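Local coordinates for protein terminal uridylyltransferase 1 (Trypanosoma brucei, PDB 5IDO) that adds uridines to the 3' ends of guide RNAs, ribosomal RNAs and some mRNAs in the mitochondrion, using UTP and a magnesium or manganese ion, at residues I294-L299 / I465-E470; V106-S111 / I124-V129; K67-V72 / A314-D319. All blocks are in the same frame, centred on the assembly; numbering follows the deposited sequence.

Contact 1: I294-L299 / I465-E470. With UTP (uridine 5'-triphosphate), chain B.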
loop_
_atom_site.group_PDB
_atom_site.type_symbol
_atom_site.label_atom_id
_atom_site.label_comp_id
_atom_site.label_asym_id
_atom_site.label_seq_id
_atom_site.Cartn_x
_atom_site.Cartn_y
_atom_site.Cartn_z
ATOM N N ILE A 294 5.473 -5.947 5.399
ATOM C CA ILE A 294 4.798 -7.237 5.322
ATOM C C ILE A 294 3.914 -7.470 6.539
ATOM O O ILE A 294 2.727 -7.779 6.405
ATOM C CB ILE A 294 5.808 -8.400 5.192
ATOM C CG1 ILE A 294 6.680 -8.211 3.949
ATOM C CG2 ILE A 294 5.082 -9.730 5.107
ATOM C CD1 ILE A 294 7.824 -9.199 3.854
ATOM N N ARG A 295 4.489 -7.316 7.728
ATOM C CA ARG A 295 3.745 -7.567 8.958
ATOM C C ARG A 295 2.589 -6.581 9.104
ATOM O O ARG A 295 1.505 -6.949 9.559
ATOM C CB ARG A 295 4.666 -7.486 10.177
ATOM C CG ARG A 295 4.035 -8.010 11.445
ATOM C CD ARG A 295 4.950 -7.835 12.641
ATOM N NE ARG A 295 4.573 -8.729 13.734
ATOM C CZ ARG A 295 5.134 -8.715 14.940
ATOM N NH1 ARG A 295 6.094 -7.844 15.217
ATOM N NH2 ARG A 295 4.725 -9.566 15.871
ATOM N N ASN A 296 2.842 -5.335 8.706
ATOM C CA ASN A 296 1.851 -4.257 8.713
ATOM C C ASN A 296 0.570 -4.590 7.974
ATOM O O ASN A 296 -0.530 -4.491 8.517
ATOM C CB ASN A 296 2.439 -2.998 8.077
ATOM C CG ASN A 296 3.172 -2.145 9.060
ATOM O OD1 ASN A 296 2.868 -2.150 10.251
ATOM N ND2 ASN A 296 4.143 -1.390 8.571
ATOM N N SER A 297 0.739 -4.945 6.708
ATOM C CA SER A 297 -0.373 -5.237 5.827
ATOM C C SER A 297 -1.155 -6.449 6.324
ATOM O O SER A 297 -2.382 -6.497 6.217
ATOM C CB SER A 297 0.142 -5.465 4.407
ATOM O OG SER A 297 0.995 -4.403 4.003
ATOM N N THR A 298 -0.443 -7.421 6.883
ATOM C CA THR A 298 -1.090 -8.634 7.363
ATOM C C THR A 298 -1.993 -8.312 8.551
ATOM O O THR A 298 -3.097 -8.843 8.665
ATOM C CB THR A 298 -0.060 -9.712 7.756
ATOM O OG1 THR A 298 0.859 -9.903 6.675
ATOM C CG2 THR A 298 -0.758 -11.042 8.051
ATOM N N LEU A 299 -1.523 -7.425 9.424
ATOM C CA LEU A 299 -2.332 -6.962 10.542
ATOM C C LEU A 299 -3.585 -6.267 10.021
ATOM O O LEU A 299 -4.693 -6.554 10.466
ATOM C CB LEU A 299 -1.534 -6.013 11.437
ATOM C CG LEU A 299 -2.270 -5.464 12.661
ATOM C CD1 LEU A 299 -2.727 -6.596 13.569
ATOM C CD2 LEU A 299 -1.393 -4.487 13.427
ATOM N N ILE A 465 -1.468 9.059 16.700
ATOM C CA ILE A 465 -1.744 7.697 16.261
ATOM C C ILE A 465 -0.500 6.847 16.461
ATOM O O ILE A 465 0.553 7.131 15.889
ATOM C CB ILE A 465 -2.159 7.629 14.782
ATOM C CG1 ILE A 465 -3.308 8.591 14.490
ATOM C CG2 ILE A 465 -2.539 6.206 14.406
ATOM C CD1 ILE A 465 -3.661 8.666 13.017
ATOM N N GLU A 466 -0.618 5.804 17.270
ATOM C CA GLU A 466 0.522 4.947 17.537
ATOM C C GLU A 466 0.731 3.942 16.415
ATOM O O GLU A 466 -0.221 3.317 15.937
ATOM C CB GLU A 466 0.352 4.213 18.869
ATOM C CG GLU A 466 1.520 3.287 19.203
ATOM C CD GLU A 466 1.435 2.708 20.601
ATOM O OE1 GLU A 466 0.342 2.749 21.205
ATOM O OE2 GLU A 466 2.467 2.214 21.098
ATOM N N ASP A 467 1.981 3.793 15.992
ATOM C CA ASP A 467 2.328 2.743 15.052
ATOM C C ASP A 467 2.419 1.416 15.791
ATOM O O ASP A 467 3.111 1.303 16.806
ATOM C CB ASP A 467 3.643 3.048 14.341
ATOM C CG ASP A 467 3.821 2.222 13.091
ATOM O OD1 ASP A 467 4.041 0.998 13.214
ATOM O OD2 ASP A 467 3.730 2.790 11.987
ATOM N N PRO A 468 1.710 0.404 15.279
ATOM C CA PRO A 468 1.597 -0.907 15.928
ATOM C C PRO A 468 2.929 -1.635 16.125
ATOM O O PRO A 468 3.043 -2.401 17.080
ATOM C CB PRO A 468 0.690 -1.694 14.970
ATOM C CG PRO A 468 0.768 -0.965 13.667
ATOM C CD PRO A 468 0.927 0.473 14.034
ATOM N N TYR A 469 3.918 -1.407 15.263
ATOM C CA TYR A 469 5.162 -2.172 15.367
ATOM C C TYR A 469 6.424 -1.321 15.508
ATOM O O TYR A 469 7.456 -1.809 15.972
ATOM C CB TYR A 469 5.300 -3.101 14.161
ATOM C CG TYR A 469 4.218 -4.153 14.106
ATOM C CD1 TYR A 469 4.089 -5.095 15.119
ATOM C CD2 TYR A 469 3.322 -4.200 13.046
ATOM C CE1 TYR A 469 3.096 -6.058 15.075
ATOM C CE2 TYR A 469 2.328 -5.161 12.992
ATOM C CZ TYR A 469 2.218 -6.085 14.007
ATOM O OH TYR A 469 1.227 -7.037 13.946
ATOM N N GLU A 470 6.350 -0.058 15.108
ATOM C CA GLU A 470 7.438 0.873 15.374
ATOM C C GLU A 470 7.139 1.578 16.690
ATOM O O GLU A 470 6.137 2.282 16.801
ATOM C CB GLU A 470 7.589 1.890 14.241
ATOM C CG GLU A 470 7.127 1.398 12.878
ATOM C CD GLU A 470 8.101 0.438 12.226
ATOM O OE1 GLU A 470 9.218 0.265 12.758
ATOM O OE2 GLU A 470 7.747 -0.142 11.176
HETATM P PA UTP B . 0.453 3.503 2.169
HETATM O O1A UTP B . 0.265 4.480 3.312
HETATM O O2A UTP B . 1.505 3.790 1.121
HETATM O O3A UTP B . -0.993 3.242 1.499
HETATM O "O5'" UTP B . 0.752 2.064 2.820
HETATM P PB UTP B . -1.232 2.852 -0.051
HETATM O O1B UTP B . 0.073 2.510 -0.735
HETATM O O2B UTP B . -2.353 1.836 -0.086
HETATM O O3B UTP B . -1.873 4.222 -0.602
HETATM P PG UTP B . -1.044 5.437 -1.256
HETATM O O1G UTP B . 0.420 5.104 -1.122
HETATM O O2G UTP B . -1.479 6.595 -0.387
HETATM O O3G UTP B . -1.534 5.486 -2.685
HETATM C "C5'" UTP B . 1.357 1.061 2.012
HETATM C "C4'" UTP B . 2.075 0.071 2.907
HETATM O "O4'" UTP B . 3.316 0.632 3.340
HETATM C "C1'" UTP B . 3.580 0.252 4.693
HETATM C "C2'" UTP B . 2.377 -0.544 5.174
HETATM O "O2'" UTP B . 2.690 -1.936 5.102
HETATM C "C3'" UTP B . 1.289 -0.230 4.172
HETATM O "O3'" UTP B . 0.392 -1.331 3.998
HETATM N N1 UTP B . 3.758 1.445 5.528
HETATM C C6 UTP B . 3.332 2.639 5.094
HETATM C C2 UTP B . 4.361 1.332 6.800
HETATM O O2 UTP B . 4.757 0.215 7.198
HETATM N N3 UTP B . 4.522 2.414 7.573
HETATM C C4 UTP B . 4.109 3.617 7.154
HETATM O O4 UTP B . 4.266 4.617 7.888
HETATM C C5 UTP B . 3.504 3.755 5.906
#

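Contact 2: V106-S111 / I124-V129. With UTP (uridine 5'-triphosphate), chain B.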
loop_
_atom_site.group_PDB
_atom_site.type_symbol
_atom_site.label_atom_id
_atom_site.label_comp_id
_atom_site.label_asym_id
_atom_site.label_seq_id
_atom_site.Cartn_x
_atom_site.Cartn_y
_atom_site.Cartn_z
ATOM N N VAL A 106 10.415 -12.925 -3.192
ATOM C CA VAL A 106 9.650 -11.700 -3.382
ATOM C C VAL A 106 8.310 -11.749 -2.653
ATOM O O VAL A 106 7.494 -12.643 -2.872
ATOM C CB VAL A 106 9.414 -11.408 -4.874
ATOM C CG1 VAL A 106 8.567 -10.153 -5.041
ATOM C CG2 VAL A 106 10.751 -11.242 -5.587
ATOM N N PHE A 107 8.107 -10.776 -1.773
ATOM C CA PHE A 107 6.885 -10.666 -0.996
ATOM C C PHE A 107 6.083 -9.459 -1.473
ATOM O O PHE A 107 6.602 -8.346 -1.513
ATOM C CB PHE A 107 7.198 -10.525 0.501
ATOM C CG PHE A 107 7.961 -11.690 1.095
ATOM C CD1 PHE A 107 9.288 -11.924 0.761
ATOM C CD2 PHE A 107 7.360 -12.526 2.017
ATOM C CE1 PHE A 107 9.988 -12.989 1.310
ATOM C CE2 PHE A 107 8.058 -13.589 2.581
ATOM C CZ PHE A 107 9.372 -13.818 2.225
ATOM N N ILE A 108 4.826 -9.672 -1.844
ATOM C CA ILE A 108 3.931 -8.545 -2.090
ATOM C C ILE A 108 3.418 -8.018 -0.756
ATOM O O ILE A 108 3.040 -8.802 0.109
ATOM C CB ILE A 108 2.728 -8.928 -2.980
ATOM C CG1 ILE A 108 3.186 -9.306 -4.383
ATOM C CG2 ILE A 108 1.732 -7.766 -3.077
ATOM C CD1 ILE A 108 2.033 -9.472 -5.360
ATOM N N PHE A 109 3.426 -6.697 -0.573
ATOM C CA PHE A 109 2.730 -6.106 0.567
ATOM C C PHE A 109 1.936 -4.876 0.112
ATOM O O PHE A 109 1.937 -4.539 -1.067
ATOM C CB PHE A 109 3.709 -5.768 1.709
ATOM C CG PHE A 109 4.688 -4.664 1.396
ATOM C CD1 PHE A 109 5.854 -4.925 0.694
ATOM C CD2 PHE A 109 4.461 -3.369 1.844
ATOM C CE1 PHE A 109 6.766 -3.909 0.422
ATOM C CE2 PHE A 109 5.363 -2.352 1.575
ATOM C CZ PHE A 109 6.518 -2.620 0.863
ATOM N N GLY A 110 1.229 -4.235 1.034
ATOM C CA GLY A 110 0.421 -3.077 0.685
ATOM C C GLY A 110 -1.068 -3.367 0.537
ATOM O O GLY A 110 -1.599 -4.298 1.153
ATOM N N SER A 111 -1.737 -2.572 -0.296
ATOM C CA SER A 111 -3.199 -2.593 -0.382
ATOM C C SER A 111 -3.769 -3.930 -0.853
ATOM O O SER A 111 -4.823 -4.349 -0.380
ATOM C CB SER A 111 -3.691 -1.472 -1.304
ATOM O OG SER A 111 -3.127 -1.588 -2.598
ATOM N N ILE A 124 1.942 -1.802 -6.957
ATOM C CA ILE A 124 2.216 -3.025 -6.218
ATOM C C ILE A 124 3.512 -2.852 -5.439
ATOM O O ILE A 124 4.530 -2.470 -6.005
ATOM C CB ILE A 124 2.326 -4.243 -7.154
ATOM C CG1 ILE A 124 0.980 -4.520 -7.825
ATOM C CG2 ILE A 124 2.811 -5.473 -6.385
ATOM C CD1 ILE A 124 -0.043 -5.129 -6.898
ATOM N N ASP A 125 3.469 -3.111 -4.138
ATOM C CA ASP A 125 4.671 -3.054 -3.312
ATOM C C ASP A 125 5.394 -4.403 -3.274
ATOM O O ASP A 125 4.832 -5.409 -2.831
ATOM C CB ASP A 125 4.320 -2.613 -1.891
ATOM C CG ASP A 125 3.893 -1.169 -1.826
ATOM O OD1 ASP A 125 4.649 -0.309 -2.322
ATOM O OD2 ASP A 125 2.797 -0.896 -1.290
ATOM N N PHE A 126 6.640 -4.418 -3.740
ATOM C CA PHE A 126 7.452 -5.630 -3.686
ATOM C C PHE A 126 8.501 -5.540 -2.590
ATOM O O PHE A 126 9.193 -4.528 -2.459
ATOM C CB PHE A 126 8.137 -5.894 -5.030
ATOM C CG PHE A 126 7.201 -6.353 -6.106
ATOM C CD1 PHE A 126 6.400 -7.471 -5.916
ATOM C CD2 PHE A 126 7.132 -5.679 -7.315
ATOM C CE1 PHE A 126 5.540 -7.900 -6.906
ATOM C CE2 PHE A 126 6.271 -6.108 -8.316
ATOM C CZ PHE A 126 5.472 -7.216 -8.108
ATOM N N ALA A 127 8.605 -6.602 -1.798
ATOM C CA ALA A 127 9.656 -6.725 -0.798
ATOM C C ALA A 127 10.550 -7.918 -1.138
ATOM O O ALA A 127 10.058 -9.020 -1.372
ATOM C CB ALA A 127 9.059 -6.878 0.591
ATOM N N VAL A 128 11.860 -7.683 -1.169
ATOM C CA VAL A 128 12.837 -8.717 -1.507
ATOM C C VAL A 128 13.682 -9.064 -0.275
ATOM O O VAL A 128 14.504 -8.266 0.174
ATOM C CB VAL A 128 13.741 -8.265 -2.666
ATOM C CG1 VAL A 128 14.751 -9.339 -3.023
ATOM C CG2 VAL A 128 12.894 -7.907 -3.885
ATOM N N VAL A 129 13.454 -10.254 0.279
ATOM C CA VAL A 129 14.093 -10.662 1.525
ATOM C C VAL A 129 14.697 -12.067 1.455
ATOM O O VAL A 129 14.075 -12.992 0.933
ATOM C CB VAL A 129 13.093 -10.642 2.710
ATOM C CG1 VAL A 129 13.830 -10.821 4.035
ATOM C CG2 VAL A 129 12.265 -9.364 2.714
HETATM P PA UTP B . 0.453 3.503 2.169
HETATM O O1A UTP B . 0.265 4.480 3.312
HETATM O O2A UTP B . 1.505 3.790 1.121
HETATM O O3A UTP B . -0.993 3.242 1.499
HETATM O "O5'" UTP B . 0.752 2.064 2.820
HETATM P PB UTP B . -1.232 2.852 -0.051
HETATM O O1B UTP B . 0.073 2.510 -0.735
HETATM O O2B UTP B . -2.353 1.836 -0.086
HETATM O O3B UTP B . -1.873 4.222 -0.602
HETATM P PG UTP B . -1.044 5.437 -1.256
HETATM O O1G UTP B . 0.420 5.104 -1.122
HETATM O O2G UTP B . -1.479 6.595 -0.387
HETATM O O3G UTP B . -1.534 5.486 -2.685
HETATM C "C5'" UTP B . 1.357 1.061 2.012
HETATM C "C4'" UTP B . 2.075 0.071 2.907
HETATM O "O4'" UTP B . 3.316 0.632 3.340
HETATM C "C1'" UTP B . 3.580 0.252 4.693
HETATM C "C2'" UTP B . 2.377 -0.544 5.174
HETATM O "O2'" UTP B . 2.690 -1.936 5.102
HETATM C "C3'" UTP B . 1.289 -0.230 4.172
HETATM O "O3'" UTP B . 0.392 -1.331 3.998
HETATM N N1 UTP B . 3.758 1.445 5.528
HETATM C C6 UTP B . 3.332 2.639 5.094
HETATM C C2 UTP B . 4.361 1.332 6.800
HETATM O O2 UTP B . 4.757 0.215 7.198
HETATM N N3 UTP B . 4.522 2.414 7.573
HETATM C C4 UTP B . 4.109 3.617 7.154
HETATM O O4 UTP B . 4.266 4.617 7.888
HETATM C C5 UTP B . 3.504 3.755 5.906
HETATM O O HOH W 1 0.401 -0.556 -1.514
#

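Contact 3: K67-V72 / A314-D319. With UTP (uridine 5'-triphosphate), chain B.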
loop_
_atom_site.group_PDB
_atom_site.type_symbol
_atom_site.label_atom_id
_atom_site.label_comp_id
_atom_site.label_asym_id
_atom_site.label_seq_id
_atom_site.Cartn_x
_atom_site.Cartn_y
_atom_site.Cartn_z
ATOM N N LYS A 67 -25.023 2.313 0.152
ATOM C CA LYS A 67 -25.033 1.754 -1.193
ATOM C C LYS A 67 -23.881 2.311 -2.024
ATOM O O LYS A 67 -23.205 1.567 -2.739
ATOM C CB LYS A 67 -26.368 2.042 -1.883
ATOM C CG LYS A 67 -26.396 1.684 -3.360
ATOM C CD LYS A 67 -27.559 2.370 -4.066
ATOM C CE LYS A 67 -28.819 1.526 -4.034
ATOM N NZ LYS A 67 -28.770 0.449 -5.061
ATOM N N LYS A 68 -23.664 3.621 -1.921
ATOM C CA LYS A 68 -22.606 4.294 -2.667
ATOM C C LYS A 68 -21.229 3.811 -2.234
ATOM O O LYS A 68 -20.308 3.739 -3.044
ATOM C CB LYS A 68 -22.696 5.813 -2.490
ATOM C CG LYS A 68 -23.923 6.460 -3.123
ATOM C CD LYS A 68 -23.915 7.967 -2.887
ATOM C CE LYS A 68 -25.213 8.617 -3.336
ATOM N NZ LYS A 68 -25.281 10.047 -2.918
ATOM N N ILE A 69 -21.095 3.497 -0.949
ATOM C CA ILE A 69 -19.851 2.966 -0.407
ATOM C C ILE A 69 -19.507 1.610 -1.031
ATOM O O ILE A 69 -18.369 1.374 -1.439
ATOM C CB ILE A 69 -19.936 2.823 1.125
ATOM C CG1 ILE A 69 -20.012 4.206 1.781
ATOM C CG2 ILE A 69 -18.749 2.043 1.661
ATOM C CD1 ILE A 69 -20.505 4.172 3.209
ATOM N N PHE A 70 -20.492 0.723 -1.119
ATOM C CA PHE A 70 -20.248 -0.587 -1.709
ATOM C C PHE A 70 -20.011 -0.481 -3.216
ATOM O O PHE A 70 -19.308 -1.310 -3.791
ATOM C CB PHE A 70 -21.405 -1.544 -1.415
ATOM C CG PHE A 70 -21.181 -2.407 -0.199
ATOM C CD1 PHE A 70 -20.481 -3.602 -0.301
ATOM C CD2 PHE A 70 -21.663 -2.024 1.044
ATOM C CE1 PHE A 70 -20.267 -4.401 0.811
ATOM C CE2 PHE A 70 -21.453 -2.818 2.165
ATOM C CZ PHE A 70 -20.751 -4.007 2.049
ATOM N N HIS A 71 -20.575 0.546 -3.850
ATOM C CA HIS A 71 -20.360 0.752 -5.282
ATOM C C HIS A 71 -18.943 1.223 -5.569
ATOM O O HIS A 71 -18.296 0.745 -6.502
ATOM C CB HIS A 71 -21.345 1.769 -5.859
ATOM C CG HIS A 71 -21.101 2.069 -7.308
ATOM N ND1 HIS A 71 -21.659 1.323 -8.324
ATOM C CD2 HIS A 71 -20.331 3.007 -7.908
ATOM C CE1 HIS A 71 -21.259 1.800 -9.489
ATOM N NE2 HIS A 71 -20.450 2.822 -9.265
ATOM N N VAL A 72 -18.484 2.188 -4.777
ATOM C CA VAL A 72 -17.125 2.699 -4.878
ATOM C C VAL A 72 -16.112 1.590 -4.585
ATOM O O VAL A 72 -15.094 1.466 -5.267
ATOM C CB VAL A 72 -16.914 3.883 -3.916
ATOM C CG1 VAL A 72 -15.440 4.257 -3.828
ATOM C CG2 VAL A 72 -17.748 5.071 -4.366
ATOM N N ALA A 314 -13.029 1.510 4.457
ATOM C CA ALA A 314 -11.634 1.915 4.402
ATOM C C ALA A 314 -11.327 2.550 3.052
ATOM O O ALA A 314 -10.689 3.600 2.982
ATOM C CB ALA A 314 -10.717 0.727 4.655
ATOM N N ILE A 315 -11.792 1.911 1.986
ATOM C CA ILE A 315 -11.565 2.417 0.638
ATOM C C ILE A 315 -12.168 3.809 0.470
ATOM O O ILE A 315 -11.530 4.710 -0.073
ATOM C CB ILE A 315 -12.143 1.458 -0.415
ATOM C CG1 ILE A 315 -11.276 0.202 -0.500
ATOM C CG2 ILE A 315 -12.233 2.135 -1.780
ATOM C CD1 ILE A 315 -11.844 -0.867 -1.409
ATOM N N VAL A 316 -13.385 3.998 0.965
ATOM C CA VAL A 316 -14.020 5.309 0.877
ATOM C C VAL A 316 -13.249 6.352 1.683
ATOM O O VAL A 316 -13.036 7.472 1.214
ATOM C CB VAL A 316 -15.487 5.266 1.361
ATOM C CG1 VAL A 316 -16.029 6.674 1.554
ATOM C CG2 VAL A 316 -16.336 4.508 0.368
ATOM N N LEU A 317 -12.818 5.982 2.887
ATOM C CA LEU A 317 -12.131 6.932 3.758
ATOM C C LEU A 317 -10.792 7.367 3.173
ATOM O O LEU A 317 -10.402 8.528 3.295
ATOM C CB LEU A 317 -11.926 6.338 5.147
ATOM C CG LEU A 317 -13.161 6.297 6.050
ATOM C CD1 LEU A 317 -12.784 5.759 7.417
ATOM C CD2 LEU A 317 -13.800 7.674 6.173
ATOM N N LYS A 318 -10.099 6.430 2.535
ATOM C CA LYS A 318 -8.832 6.729 1.877
ATOM C C LYS A 318 -9.002 7.795 0.802
ATOM O O LYS A 318 -8.185 8.703 0.682
ATOM C CB LYS A 318 -8.235 5.466 1.258
ATOM C CG LYS A 318 -7.035 5.740 0.362
ATOM C CD LYS A 318 -6.439 4.462 -0.205
ATOM C CE LYS A 318 -5.308 4.793 -1.169
ATOM N NZ LYS A 318 -4.644 3.578 -1.706
ATOM N N ASP A 319 -10.063 7.665 0.015
ATOM C CA ASP A 319 -10.354 8.625 -1.040
ATOM C C ASP A 319 -10.726 9.978 -0.445
ATOM O O ASP A 319 -10.229 11.011 -0.887
ATOM C CB ASP A 319 -11.480 8.111 -1.944
ATOM C CG ASP A 319 -11.091 6.854 -2.705
ATOM O OD1 ASP A 319 -9.877 6.599 -2.862
ATOM O OD2 ASP A 319 -12.002 6.126 -3.154
HETATM P PA UTP B . 0.453 3.503 2.169
HETATM O O1A UTP B . 0.265 4.480 3.312
HETATM O O2A UTP B . 1.505 3.790 1.121
HETATM O O3A UTP B . -0.993 3.242 1.499
HETATM O "O5'" UTP B . 0.752 2.064 2.820
HETATM P PB UTP B . -1.232 2.852 -0.051
HETATM O O1B UTP B . 0.073 2.510 -0.735
HETATM O O2B UTP B . -2.353 1.836 -0.086
HETATM O O3B UTP B . -1.873 4.222 -0.602
HETATM P PG UTP B . -1.044 5.437 -1.256
HETATM O O1G UTP B . 0.420 5.104 -1.122
HETATM O O2G UTP B . -1.479 6.595 -0.387
HETATM O O3G UTP B . -1.534 5.486 -2.685
HETATM C "C5'" UTP B . 1.357 1.061 2.012
HETATM C "C4'" UTP B . 2.075 0.071 2.907
HETATM O "O4'" UTP B . 3.316 0.632 3.340
HETATM C "C1'" UTP B . 3.580 0.252 4.693
HETATM C "C2'" UTP B . 2.377 -0.544 5.174
HETATM O "O2'" UTP B . 2.690 -1.936 5.102
HETATM C "C3'" UTP B . 1.289 -0.230 4.172
HETATM O "O3'" UTP B . 0.392 -1.331 3.998
HETATM N N1 UTP B . 3.758 1.445 5.528
HETATM C C6 UTP B . 3.332 2.639 5.094
HETATM C C2 UTP B . 4.361 1.332 6.800
HETATM O O2 UTP B . 4.757 0.215 7.198
HETATM N N3 UTP B . 4.522 2.414 7.573
HETATM C C4 UTP B . 4.109 3.617 7.154
HETATM O O4 UTP B . 4.266 4.617 7.888
HETATM C C5 UTP B . 3.504 3.755 5.906
#

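Contact 1: I294-L299 / I465-E470
R295 and L299 of one helical turn point toward the irregular segment 465-470, and N296 reaches it with its amide; the backbones come nearest at N296 and Y469, their CA atoms 7.7 Å apart. Segment 465-470 is part of the probable nucleotide recognition motif and 294-299 lies on helix 292-305, so the contact joins the helix that carries the UTP-binding N296 and S297 to the loop of that motif. CG of R295 stands anti to the backbone N (chi1 -168°) and the chain stays extended to NE, which lays CD over the centre of the Y469 ring, 3.5 Å from the centroid and 13° off the normal: a CH-pi contact. Beyond CD the guanidinium runs on nearly parallel to the ring, 12° between planes, above its CE1-CD1 rim, with NE 3.3 Å from Y469 CE1. The polar ends are fixed elsewhere, since R295 NE donates to I361 O and Y469 OH bonds to P358 O. P468 CB lies over the other face of the ring, toward its rim. N296 meets the ring edge: OD1 sits in the ring plane, 3.5 Å from Y469 CD2, and also has a weak hydrogen bond with Y337 OH. L299 CD2 fills the corner between P468 CB and Y469 CE2, at 3.8 Å from each. Next along the helix, UTP O3' donates to S297 OG. D467 OD1 accepts from Y469 N through its anti lone pair, an Asx turn, and from E470 N, which arrives from above the carboxylate plane at 3.2 Å and extends it to an Asx motif.

Contact 2: V106-S111 / I124-V129
F109 and D125 form an antiparallel hydrogen-bonded pair where strand 104-109 ends and strand 124-130 begins, in the palm sheet of the nucleotidyltransferase fold. Here the family's Gly-Ser signature, G110 and S111, comes beside D123 and D125, the aspartates that probably bind the catalytic metal, as in related enzymes. The F109 side chain ties these elements together. From CB, which packs against S297 of helix 292-305, CG turns into the crowded position between backbone N and carbonyl carbon (chi1 67°), swinging the ring across the neighbouring strand. CG then lies 3.9 Å from D125 CB. On one flank, CD1 and CE1 each stand 3.8 Å from A127 CB; on the other, CD2 comes within 4.0 Å of UTP O2' and CE2 approaches D125 CG. At the tip, CZ is 3.5 Å from D125 CB. D125 CB sits over the centre of one ring face, 8° off the normal, in a CH-pi contact. D125 is thus backed by the ring, and a bound magnesium ion lies about 5 Å from its side chain.

On the backbone, F107 and A127 exchange two bonds, and F109 N donates to D125 O at 3.0 Å. On the sheet face that carries V106, I108 and F126, V106 CG1 and I108 CG1 meet the F126 ring, which also packs edge-to-face with F285. G110, at the N-cap position of helix 111-115, gives its backbone N-H to S297 OG. A water then joins the signature to the nucleotide, accepting from S111 N and donating to UTP O1B, 3.2 Å from each.

Contact 3: K67-V72 / A314-D319
I69 and V316 are the nearest CA pair of segments 67-72 and 314-319, 6.4 Å apart. The two short helical segments cross nearly at right angles, at 86°, and their axes approach to 9.3 Å at the closest, so the interface is a compact patch at a helix crossing.

Apolar contacts make up most of it. V316 CG2, anti to its own carbonyl carbon, points its methyl at the I69 side chain, lying 3.7 Å from I69 CG2 and 3.9 Å from CG1, while the two side chains cross at about a right angle. A turn further along, V72 CG1 meets the same V316 CG2 at 4.3 Å and I315 CG2 at 4.4 Å, a looser fit.

Mixed contact is limited to D319: its OD2 comes to V72 CG1 at 4.0 Å from the opposite direction, a carboxylate oxygen resting against a methyl group.

Ligand bonds come from K318, on another side of the same helical turn. Its chain is fully extended, carrying NZ to the triphosphate of UTP, where it donates to O3B at 3.1 Å and weakly to O2B. The helix that packs on I69 and V72 thus also carries a phosphate-binding lysine.

Around the crossing, helix 385-409 covers both partners, with L399 touching I69 and L317. Helix 336-349 meets 310-324 through W343, N340 and S336, and P312 near the start of helix 310-324 lies against I69 and F70.

From the N terminus, 67-72 opens contact 3, and contact 2 then opens and closes within it, as 106-111 pairs with 124-129 after only 12 intervening residues. Segment 294-299 opens contact 1 before 314-319 closes contact 3, and 465-470 closes contact 1 much later, so contacts 1 and 3 cross. Contact 2 touches contact 1 directly: I294 packs on F107, and S297 lies against F109 and G110, joining the palm sheet to helix 292-305. Contact 3 touches neither, with centres about 23 and 24 Å from those of contacts 1 and 2. All three nevertheless meet at UTP, contact 1 beside the nucleoside, contact 2 at ribose and phosphates, contact 3 at the triphosphate.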